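Local atomic coordinates of nucleoside-diphosphate-sugar pyrophosphorylase (Vibrio cholerae, PDB entry 4EVW), a protein that probably transfers a nucleotidyl group onto a sugar phosphate to make a nucleoside-diphosphate sugar, releasing pyrophosphate. Residues I224-H227 with E228-F231. The protein carries 1 engineered substitution. Residues are numbered along the deposited sequence; the frame is centred on the assembly and turned at random.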
ATOM      1  N   ILE A 224      -3.784   8.263  12.773  1.00 19.95           N
ATOM      2  CA  ILE A 224      -5.234   8.119  12.706  1.00 22.70           C
ATOM      3  C   ILE A 224      -5.656   7.253  13.881  1.00 19.37           C
ATOM      4  O   ILE A 224      -4.819   6.603  14.516  1.00 20.34           O
ATOM      5  CB  ILE A 224      -5.734   7.466  11.385  1.00 24.21           C
ATOM      6  CG1 ILE A 224      -5.268   6.012  11.288  1.00 23.68           C
ATOM      7  CG2 ILE A 224      -5.258   8.281  10.188  1.00 21.56           C
ATOM      8  CD1 ILE A 224      -5.920   5.249  10.144  1.00 27.35           C
ATOM      9  N   ALA A 225      -6.951   7.259  14.175  1.00 17.92           N
ATOM     10  CA  ALA A 225      -7.491   6.480  15.284  1.00 20.82           C
ATOM     11  C   ALA A 225      -7.710   5.027  14.861  1.00 23.99           C
ATOM     12  O   ALA A 225      -7.980   4.744  13.696  1.00 23.24           O
ATOM     13  CB  ALA A 225      -8.803   7.098  15.754  1.00 21.72           C
ATOM     14  N   ARG A 226      -7.604   4.108  15.814  1.00 24.22           N
ATOM     15  CA  ARG A 226      -7.772   2.690  15.521  1.00 29.29           C
ATOM     16  C   ARG A 226      -9.103   2.348  14.855  1.00 28.74           C
ATOM     17  O   ARG A 226      -9.169   1.436  14.030  1.00 30.28           O
ATOM     18  CB  ARG A 226      -7.623   1.866  16.803  1.00 31.54           C
ATOM     19  CG  ARG A 226      -7.683   0.361  16.569  1.00 35.85           C
ATOM     20  CD  ARG A 226      -6.540  -0.099  15.672  1.00 35.26           C
ATOM     21  NE  ARG A 226      -6.507  -1.550  15.497  1.00 40.42           N
ATOM     22  CZ  ARG A 226      -7.223  -2.218  14.600  1.00 43.35           C
ATOM     23  NH1 ARG A 226      -8.041  -1.575  13.775  1.00 33.39           N
ATOM     24  NH2 ARG A 226      -7.115  -3.540  14.525  1.00 42.47           N
ATOM     25  N   HIS A 227     -10.161   3.079  15.198  1.00 29.40           N
ATOM     26  CA  HIS A 227     -11.470   2.805  14.617  1.00 30.34           C
ATOM     27  C   HIS A 227     -11.595   3.266  13.168  1.00 30.32           C
ATOM     28  O   HIS A 227     -12.597   2.984  12.508  1.00 29.73           O
ATOM     29  CB  HIS A 227     -12.581   3.458  15.448  1.00 33.89           C
ATOM     30  CG  HIS A 227     -12.623   4.952  15.344  1.00 35.90           C
ATOM     31  ND1 HIS A 227     -11.849   5.779  16.128  1.00 35.32           N
ATOM     32  CD2 HIS A 227     -13.345   5.766  14.538  1.00 33.39           C
ATOM     33  CE1 HIS A 227     -12.092   7.038  15.810  1.00 32.17           C
ATOM     34  NE2 HIS A 227     -12.996   7.057  14.847  1.00 33.86           N
ATOM     35  N   GLU A 228     -10.588   3.974  12.672  1.00 22.93           N
ATOM     36  CA  GLU A 228     -10.629   4.465  11.296  1.00 23.41           C
ATOM     37  C   GLU A 228      -9.984   3.497  10.308  1.00 23.11           C
ATOM     38  O   GLU A 228      -9.983   3.741   9.102  1.00 24.48           O
ATOM     39  CB  GLU A 228      -9.950   5.836  11.211  1.00 24.76           C
ATOM     40  CG  GLU A 228     -10.702   6.923  11.978  1.00 27.54           C
ATOM     41  CD  GLU A 228     -10.060   8.292  11.848  1.00 38.35           C
ATOM     42  OE1 GLU A 228      -8.944   8.489  12.378  1.00 37.43           O
ATOM     43  OE2 GLU A 228     -10.672   9.173  11.210  1.00 42.05           O
ATOM     44  N   VAL A 229      -9.437   2.401  10.822  1.00 22.57           N
ATOM     45  CA  VAL A 229      -8.804   1.406   9.966  1.00 24.71           C
ATOM     46  C   VAL A 229      -9.287   0.002  10.326  1.00 26.23           C
ATOM     47  O   VAL A 229      -9.418  -0.347  11.500  1.00 26.57           O
ATOM     48  CB  VAL A 229      -7.249   1.480  10.060  1.00 25.21           C
ATOM     49  CG1 VAL A 229      -6.779   1.181  11.479  1.00 26.80           C
ATOM     50  CG2 VAL A 229      -6.620   0.503   9.069  1.00 29.36           C
ATOM     51  N   ILE A 230      -9.596  -0.788   9.302  1.00 24.98           N
ATOM     52  CA  ILE A 230     -10.052  -2.161   9.503  1.00 24.03           C
ATOM     53  C   ILE A 230      -9.115  -3.058   8.716  1.00 23.54           C
ATOM     54  O   ILE A 230      -8.919  -2.859   7.518  1.00 25.59           O
ATOM     55  CB  ILE A 230     -11.490  -2.362   8.986  1.00 29.16           C
ATOM     56  CG1 ILE A 230     -12.455  -1.496   9.798  1.00 34.15           C
ATOM     57  CG2 ILE A 230     -11.880  -3.842   9.081  1.00 27.34           C
ATOM     58  CD1 ILE A 230     -13.761  -1.210   9.095  1.00 37.18           C
ATOM     59  N   PHE A 231      -8.519  -4.030   9.391  1.00 25.05           N
ATOM     60  CA  PHE A 231      -7.607  -4.950   8.727  1.00 26.96           C
ATOM     61  C   PHE A 231      -8.339  -6.243   8.410  1.00 27.36           C
ATOM     62  O   PHE A 231      -9.070  -6.777   9.243  1.00 28.99           O
ATOM     63  CB  PHE A 231      -6.400  -5.231   9.617  1.00 27.70           C
ATOM     64  CG  PHE A 231      -5.577  -4.012   9.917  1.00 28.81           C
ATOM     65  CD1 PHE A 231      -4.825  -3.401   8.920  1.00 29.00           C
ATOM     66  CD2 PHE A 231      -5.564  -3.468  11.195  1.00 29.42           C
ATOM     67  CE1 PHE A 231      -4.070  -2.262   9.196  1.00 32.73           C
ATOM     68  CE2 PHE A 231      -4.816  -2.333  11.481  1.00 26.85           C
ATOM     69  CZ  PHE A 231      -4.066  -1.728  10.480  1.00 29.02           C
TER
HETATM   70  O   HOH W   1      -9.248  -4.235  12.225  1.00 32.98           O
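Ala-225 and Glu-228 are joined by two hydrogen bonds that frame a short 3-10 turn. The backbone N of Glu-228 donates to Ala-225 O at 2.9 Å. In return, the side chain of Glu-228 reaches back to the start of the turn, where OE1 accepts from Ala-225 N at 3.0 Å through its anti lone pair, with an N-H...O angle of 166°. The carboxylate bond resembles one half of a capping box; the other half is missing, because Ala-225 offers no side-chain acceptor and Glu-228 N goes to its backbone O instead, the ordinary 3-10 bond. A weak bond of 3.4 Å from Val-229 N to Arg-226 O prolongs the turn.

Among the flat groups, the imidazole of His-227 receives Glu-228 CG over one face, a CH-pi contact 3.9 Å from the ring centroid. Arg-226 starts with CG anti to the backbone N (chi1 -176°) and bends at chi2, bringing its guanidinium to Phe-231: one face lies over CE2, with the planes 68° apart. Water 1 accepts from both Arg-226 NH2 and Phe-231 N, tying the guanidinium to the strand.

Between the two halves of the turn the apolar contact is Ile-224 CD1 against Val-229 CB, 4.0 Å. The turn links strand 219-223 to strand 230-231, which pairs antiparallel with strand 116-117; Phe-231 also meets the rings of Phe-137, on strand 132-138, and Trp-144.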